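Local coordinates for protein oxalate--CoA ligase (PDB 5IE2) that belongs to the ANL superfamily of AMP-binding enzymes and holds adenosine-5'-triphosphate in a pocket, at residues M1-V13 and Q184-A196. Numbering follows the deposited sequence.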
ATOM      1  N   MET A   1      24.713   9.430   2.472  1.00 48.81           N
ATOM      2  CA  MET A   1      23.351   9.984   2.407  1.00 50.41           C
ATOM      3  C   MET A   1      22.291   9.239   3.268  1.00 39.98           C
ATOM      4  O   MET A   1      21.359   9.849   3.788  1.00 38.14           O
ATOM      5  CB  MET A   1      22.851  10.030   0.960  1.00 51.38           C
ATOM      6  CG  MET A   1      21.581  10.892   0.836  1.00 50.83           C
ATOM      7  SD  MET A   1      20.952  11.126  -0.831  1.00105.04           S
ATOM      8  CE  MET A   1      19.895   9.678  -1.094  1.00 44.87           C
ATOM      9  N   ASP A   2      22.412   7.922   3.395  1.00 40.32           N
ATOM     10  CA  ASP A   2      21.458   7.160   4.223  1.00 39.86           C
ATOM     11  C   ASP A   2      21.433   7.593   5.703  1.00 33.42           C
ATOM     12  O   ASP A   2      22.356   8.243   6.189  1.00 32.65           O
ATOM     13  CB  ASP A   2      21.759   5.676   4.109  1.00 44.90           C
ATOM     14  CG  ASP A   2      21.307   5.103   2.774  1.00 48.62           C
ATOM     15  OD1 ASP A   2      21.791   4.005   2.428  1.00 50.52           O
ATOM     16  OD2 ASP A   2      20.484   5.762   2.079  1.00 49.33           O
ATOM     17  N   SER A   3      20.375   7.210   6.414  1.00 27.91           N
ATOM     18  CA  SER A   3      20.187   7.615   7.812  1.00 22.99           C
ATOM     19  C   SER A   3      19.222   6.586   8.419  1.00 20.20           C
ATOM     20  O   SER A   3      18.455   5.901   7.671  1.00 21.27           O
ATOM     21  CB  SER A   3      19.602   9.041   7.904  1.00 26.73           C
ATOM     22  OG  SER A   3      19.184   9.412   9.232  1.00 27.49           O
ATOM     23  N   ASP A   4      19.178   6.532   9.738  1.00 18.01           N
ATOM     24  CA  ASP A   4      18.254   5.590  10.405  1.00 17.43           C
ATOM     25  C   ASP A   4      16.995   6.319  10.910  1.00 17.44           C
ATOM     26  O   ASP A   4      16.218   5.808  11.750  1.00 15.91           O
ATOM     27  CB  ASP A   4      18.992   4.852  11.525  1.00 15.19           C
ATOM     28  CG  ASP A   4      19.686   5.798  12.521  1.00 18.31           C
ATOM     29  OD1 ASP A   4      19.858   7.018  12.260  1.00 19.80           O
ATOM     30  OD2 ASP A   4      20.131   5.263  13.581  1.00 17.98           O
ATOM     31  N   THR A   5      16.810   7.583  10.455  1.00 16.09           N
ATOM     32  CA  THR A   5      15.490   8.234  10.628  1.00 13.04           C
ATOM     33  C   THR A   5      15.022   8.758   9.265  1.00 14.24           C
ATOM     34  O   THR A   5      15.834   9.167   8.431  1.00 14.66           O
ATOM     35  CB  THR A   5      15.499   9.393  11.659  1.00 19.22           C
ATOM     36  OG1 THR A   5      16.193  10.510  11.132  1.00 18.74           O
ATOM     37  CG2 THR A   5      16.159   9.005  13.012  1.00 14.37           C
ATOM     38  N   LEU A   6      13.717   8.783   9.065  1.00 13.55           N
ATOM     39  CA  LEU A   6      13.236   9.306   7.794  1.00 14.70           C
ATOM     40  C   LEU A   6      13.515  10.798   7.709  1.00 14.17           C
ATOM     41  O   LEU A   6      13.943  11.298   6.662  1.00 14.68           O
ATOM     42  CB  LEU A   6      11.728   9.047   7.664  1.00 17.41           C
ATOM     43  CG  LEU A   6      11.135   9.666   6.402  1.00 19.35           C
ATOM     44  CD1 LEU A   6      11.763   9.046   5.168  1.00 18.92           C
ATOM     45  CD2 LEU A   6       9.636   9.489   6.491  1.00 22.26           C
ATOM     46  N   SER A   7      13.284  11.517   8.807  1.00 15.10           N
ATOM     47  CA  SER A   7      13.549  12.964   8.753  1.00 19.51           C
ATOM     48  C   SER A   7      15.023  13.246   8.425  1.00 19.29           C
ATOM     49  O   SER A   7      15.350  14.145   7.614  1.00 16.96           O
ATOM     50  CB  SER A   7      13.146  13.615  10.071  1.00 20.76           C
ATOM     51  OG  SER A   7      11.729  13.483  10.244  1.00 18.27           O
ATOM     52  N   GLY A   8      15.931  12.481   9.032  1.00 17.86           N
ATOM     53  CA  GLY A   8      17.359  12.636   8.706  1.00 18.01           C
ATOM     54  C   GLY A   8      17.763  12.330   7.271  1.00 18.63           C
ATOM     55  O   GLY A   8      18.569  13.033   6.605  1.00 19.06           O
ATOM     56  N   LEU A   9      17.174  11.269   6.748  1.00 15.93           N
ATOM     57  CA  LEU A   9      17.395  10.940   5.375  1.00 16.97           C
ATOM     58  C   LEU A   9      16.948  12.084   4.450  1.00 17.21           C
ATOM     59  O   LEU A   9      17.647  12.482   3.509  1.00 17.79           O
ATOM     60  CB  LEU A   9      16.597   9.676   5.007  1.00 19.88           C
ATOM     61  CG  LEU A   9      16.733   9.381   3.512  1.00 25.21           C
ATOM     62  CD1 LEU A   9      18.182   9.060   3.106  1.00 29.50           C
ATOM     63  CD2 LEU A   9      15.796   8.292   3.068  1.00 29.03           C
ATOM     64  N   LEU A  10      15.755  12.593   4.720  1.00 17.00           N
ATOM     65  CA  LEU A  10      15.222  13.631   3.823  1.00 16.54           C
ATOM     66  C   LEU A  10      16.023  14.935   3.909  1.00 17.95           C
ATOM     67  O   LEU A  10      16.117  15.696   2.909  1.00 17.43           O
ATOM     68  CB  LEU A  10      13.754  13.895   4.175  1.00 16.01           C
ATOM     69  CG  LEU A  10      12.843  12.689   3.876  1.00 18.18           C
ATOM     70  CD1 LEU A  10      11.432  13.056   4.341  1.00 20.42           C
ATOM     71  CD2 LEU A  10      12.772  12.401   2.366  1.00 19.46           C
ATOM     72  N   GLU A  11      16.535  15.228   5.104  1.00 16.95           N
ATOM     73  CA  GLU A  11      17.441  16.378   5.250  1.00 18.96           C
ATOM     74  C   GLU A  11      18.687  16.216   4.354  1.00 18.86           C
ATOM     75  O   GLU A  11      19.131  17.169   3.665  1.00 18.46           O
ATOM     76  CB  GLU A  11      17.899  16.559   6.710  1.00 25.04           C
ATOM     77  CG  GLU A  11      18.846  17.709   6.849  1.00 32.97           C
ATOM     78  CD  GLU A  11      19.323  17.970   8.263  1.00 41.03           C
ATOM     79  OE1 GLU A  11      19.260  17.048   9.100  1.00 44.63           O
ATOM     80  OE2 GLU A  11      19.804  19.109   8.512  1.00 44.60           O
ATOM     81  N   ASN A  12      19.303  15.027   4.416  1.00 17.51           N
ATOM     82  CA  ASN A  12      20.475  14.752   3.543  1.00 18.10           C
ATOM     83  C   ASN A  12      20.134  14.886   2.054  1.00 18.45           C
ATOM     84  O   ASN A  12      20.898  15.438   1.281  1.00 18.37           O
ATOM     85  CB  ASN A  12      21.037  13.337   3.785  1.00 19.83           C
ATOM     86  CG  ASN A  12      21.643  13.191   5.148  1.00 25.82           C
ATOM     87  OD1 ASN A  12      21.970  14.203   5.817  1.00 28.90           O
ATOM     88  ND2 ASN A  12      21.813  11.935   5.589  1.00 25.32           N
ATOM     89  N   VAL A  13      18.960  14.376   1.668  1.00 16.74           N
ATOM     90  CA  VAL A  13      18.496  14.502   0.295  1.00 16.09           C
ATOM     91  C   VAL A  13      18.374  15.967  -0.123  1.00 15.55           C
ATOM     92  O   VAL A  13      18.826  16.331  -1.213  1.00 16.72           O
ATOM     93  CB  VAL A  13      17.114  13.801   0.067  1.00 14.94           C
ATOM     94  CG1 VAL A  13      16.529  14.155  -1.360  1.00 16.06           C
ATOM     95  CG2 VAL A  13      17.287  12.296   0.108  1.00 18.46           C
ATOM     96  N   GLN A 184      10.307   6.140  13.356  1.00 14.72           N
ATOM     97  CA  GLN A 184      11.222   6.775  12.407  1.00 13.88           C
ATOM     98  C   GLN A 184      12.112   5.718  11.799  1.00 13.73           C
ATOM     99  O   GLN A 184      12.416   5.717  10.595  1.00 14.10           O
ATOM    100  CB  GLN A 184      12.100   7.835  13.121  1.00 14.05           C
ATOM    101  CG  GLN A 184      11.392   9.176  13.328  1.00 15.69           C
ATOM    102  CD  GLN A 184      11.573  10.134  12.139  1.00 16.02           C
ATOM    103  OE1 GLN A 184      12.100   9.776  11.107  1.00 15.91           O
ATOM    104  NE2 GLN A 184      11.140  11.375  12.319  1.00 17.36           N
ATOM    105  N   LEU A 185      12.549   4.812  12.665  1.00 13.57           N
ATOM    106  CA  LEU A 185      13.442   3.756  12.204  1.00 14.80           C
ATOM    107  C   LEU A 185      12.731   2.811  11.249  1.00 14.22           C
ATOM    108  O   LEU A 185      13.294   2.430  10.205  1.00 12.99           O
ATOM    109  CB  LEU A 185      14.028   3.005  13.407  1.00 14.13           C
ATOM    110  CG  LEU A 185      14.863   1.724  13.116  1.00 15.76           C
ATOM    111  CD1 LEU A 185      16.067   2.015  12.227  1.00 15.30           C
ATOM    112  CD2 LEU A 185      15.313   1.030  14.464  1.00 16.24           C
ATOM    113  N   ASN A 186      11.499   2.401  11.592  1.00 14.04           N
ATOM    114  CA  ASN A 186      10.722   1.576  10.678  1.00 13.25           C
ATOM    115  C   ASN A 186      10.678   2.233   9.265  1.00 16.60           C
ATOM    116  O   ASN A 186      10.942   1.580   8.213  1.00 15.68           O
ATOM    117  CB  ASN A 186       9.280   1.403  11.190  1.00 13.39           C
ATOM    118  CG  ASN A 186       9.130   0.458  12.395  1.00 15.32           C
ATOM    119  OD1 ASN A 186       8.197   0.635  13.180  1.00 14.31           O
ATOM    120  ND2 ASN A 186      10.023  -0.538  12.560  1.00 15.62           N
ATOM    121  N   LEU A 187      10.326   3.519   9.237  1.00 15.23           N
ATOM    122  CA  LEU A 187      10.154   4.234   7.957  1.00 13.14           C
ATOM    123  C   LEU A 187      11.473   4.327   7.182  1.00 14.49           C
ATOM    124  O   LEU A 187      11.519   4.075   5.979  1.00 13.75           O
ATOM    125  CB  LEU A 187       9.602   5.651   8.194  1.00 14.07           C
ATOM    126  CG  LEU A 187       8.172   5.706   8.803  1.00 17.22           C
ATOM    127  CD1 LEU A 187       7.787   7.183   8.985  1.00 19.48           C
ATOM    128  CD2 LEU A 187       7.149   5.116   7.901  1.00 17.27           C
ATOM    129  N   ALA A 188      12.539   4.743   7.874  1.00 13.64           N
ATOM    130  CA  ALA A 188      13.857   4.838   7.237  1.00 14.85           C
ATOM    131  C   ALA A 188      14.322   3.501   6.663  1.00 14.20           C
ATOM    132  O   ALA A 188      14.810   3.419   5.548  1.00 13.93           O
ATOM    133  CB  ALA A 188      14.890   5.350   8.247  1.00 14.83           C
ATOM    134  N   SER A 189      14.130   2.419   7.418  1.00 14.53           N
ATOM    135  CA  SER A 189      14.470   1.095   6.941  1.00 17.03           C
ATOM    136  C   SER A 189      13.709   0.737   5.679  1.00 15.75           C
ATOM    137  O   SER A 189      14.307   0.241   4.725  1.00 14.31           O
ATOM    138  CB  SER A 189      14.178   0.035   8.049  1.00 14.49           C
ATOM    139  OG  SER A 189      14.975   0.356   9.188  1.00 16.61           O
ATOM    140  N   SER A 190      12.373   0.940   5.675  1.00 14.42           N
ATOM    141  CA  SER A 190      11.657   0.543   4.458  1.00 12.21           C
ATOM    142  C   SER A 190      11.998   1.404   3.246  1.00 15.71           C
ATOM    143  O   SER A 190      12.099   0.886   2.124  1.00 15.79           O
ATOM    144  CB  SER A 190      10.148   0.599   4.666  1.00 14.74           C
ATOM    145  OG  SER A 190       9.804  -0.547   5.428  1.00 20.75           O
ATOM    146  N   VAL A 191      12.195   2.696   3.477  1.00 14.28           N
ATOM    147  CA  VAL A 191      12.607   3.582   2.388  1.00 14.52           C
ATOM    148  C   VAL A 191      13.966   3.117   1.798  1.00 13.66           C
ATOM    149  O   VAL A 191      14.120   3.003   0.571  1.00 15.38           O
ATOM    150  CB  VAL A 191      12.647   5.056   2.884  1.00 14.05           C
ATOM    151  CG1 VAL A 191      13.542   5.937   1.964  1.00 16.66           C
ATOM    152  CG2 VAL A 191      11.184   5.614   2.970  1.00 12.70           C
ATOM    153  N   LYS A 192      14.941   2.816   2.656  1.00 13.87           N
ATOM    154  CA  LYS A 192      16.194   2.255   2.146  1.00 15.56           C
ATOM    155  C   LYS A 192      16.014   0.945   1.381  1.00 15.17           C
ATOM    156  O   LYS A 192      16.663   0.740   0.346  1.00 13.33           O
ATOM    157  CB  LYS A 192      17.194   2.035   3.310  1.00 17.66           C
ATOM    158  CG  LYS A 192      17.728   3.398   3.725  1.00 22.19           C
ATOM    159  CD  LYS A 192      18.742   3.308   4.887  1.00 25.17           C
ATOM    160  CE  LYS A 192      18.075   2.779   6.190  1.00 36.85           C
ATOM    161  NZ  LYS A 192      19.063   2.658   7.312  1.00 36.28           N
ATOM    162  N   ASN A 193      15.163   0.053   1.891  1.00 14.09           N
ATOM    163  CA  ASN A 193      14.913  -1.220   1.189  1.00 16.01           C
ATOM    164  C   ASN A 193      14.301  -1.054  -0.233  1.00 13.38           C
ATOM    165  O   ASN A 193      14.739  -1.687  -1.195  1.00 13.12           O
ATOM    166  CB  ASN A 193      13.956  -2.084   2.014  1.00 15.45           C
ATOM    167  CG  ASN A 193      14.571  -2.555   3.323  1.00 17.96           C
ATOM    168  OD1 ASN A 193      15.818  -2.623   3.495  1.00 16.39           O
ATOM    169  ND2 ASN A 193      13.701  -2.924   4.234  1.00 15.23           N
ATOM    170  N   ILE A 194      13.291  -0.203  -0.295  1.00 12.14           N
ATOM    171  CA  ILE A 194      12.568   0.052  -1.543  1.00 14.62           C
ATOM    172  C   ILE A 194      13.503   0.758  -2.528  1.00 17.00           C
ATOM    173  O   ILE A 194      13.653   0.327  -3.669  1.00 15.15           O
ATOM    174  CB  ILE A 194      11.278   0.897  -1.271  1.00 14.99           C
ATOM    175  CG1 ILE A 194      10.328   0.085  -0.366  1.00 11.93           C
ATOM    176  CG2 ILE A 194      10.604   1.342  -2.625  1.00 14.79           C
ATOM    177  CD1 ILE A 194       9.178   0.933   0.280  1.00 16.44           C
ATOM    178  N   LYS A 195      14.229   1.769  -2.057  1.00 14.69           N
ATOM    179  CA  LYS A 195      15.183   2.420  -2.948  1.00 18.11           C
ATOM    180  C   LYS A 195      16.243   1.448  -3.455  1.00 20.69           C
ATOM    181  O   LYS A 195      16.660   1.511  -4.622  1.00 19.73           O
ATOM    182  CB  LYS A 195      15.959   3.520  -2.194  1.00 20.91           C
ATOM    183  CG  LYS A 195      15.213   4.737  -1.929  1.00 24.65           C
ATOM    184  CD  LYS A 195      16.251   5.845  -1.519  1.00 35.23           C
ATOM    185  CE  LYS A 195      17.164   5.386  -0.420  1.00 37.00           C
ATOM    186  NZ  LYS A 195      18.185   6.379  -0.086  1.00 37.73           N
ATOM    187  N   ALA A 196      16.675   0.537  -2.579  1.00 19.53           N
ATOM    188  CA  ALA A 196      17.742  -0.357  -2.963  1.00 17.73           C
ATOM    189  C   ALA A 196      17.280  -1.346  -4.015  1.00 17.86           C
ATOM    190  O   ALA A 196      17.982  -1.526  -5.057  1.00 17.34           O
ATOM    191  CB  ALA A 196      18.355  -1.111  -1.702  1.00 17.11           C
TER
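Gln-184 reaches from the first turn of helix 184-196 to the N-terminal turn of helix 6-13. Its CB lies 4.0 Å from CB of Thr-5, the N-cap residue. The chain then turns about its CB-CG bond (chi2 -89°), which swings the amide to the start of the helix. There OE1 accepts a nearly straight bond from Ser-7 N (3.1 Å, 166° at the hydrogen), in the carbonyl plane and on a lone pair. Leu-6 N is closer to OE1 (2.8 Å), but its N-H is badly aimed and the bond is weak. NE2 donates to Ser-7 OG at 3.0 Å, with OG close to the amide plane. Bonds at both ends of the amide fix its flip. Thr-5 OG1 takes Gly-8 N in a capping bond.

Beside this, Leu-6 is a knob among Gln-184, Leu-187, Ala-188 and Val-191. Its CD2 meets CD1 of Leu-187, and CD1 meets CG2 of Val-191, the two side chains crossing at about a right angle. Leu-74 of helix 67-78 also touches Leu-6. CD2 of Leu-9 presses tightly on CG1 of Val-191, at 3.4 Å. Ala-188 CB lies against the backbone of Asp-4 and Thr-5.

The N-terminal loop, residues 1-5, lies along helix 184-196, with Thr-5 near Gln-184 and Asp-2 near Lys-192. Lys-195 NZ forms a salt bridge to Asp-2 OD2 (3.2 Å) and also bonds to Gly-227 O. Lys-192 NZ makes a weak bond to Ser-3 O.

The contact thus joins an apolar centre to polar bonds at two ends. Gln-184 serves N-H groups of a first helical turn, which lack acceptors within their own helix, and so joins two parts of the chain that are far apart in sequence.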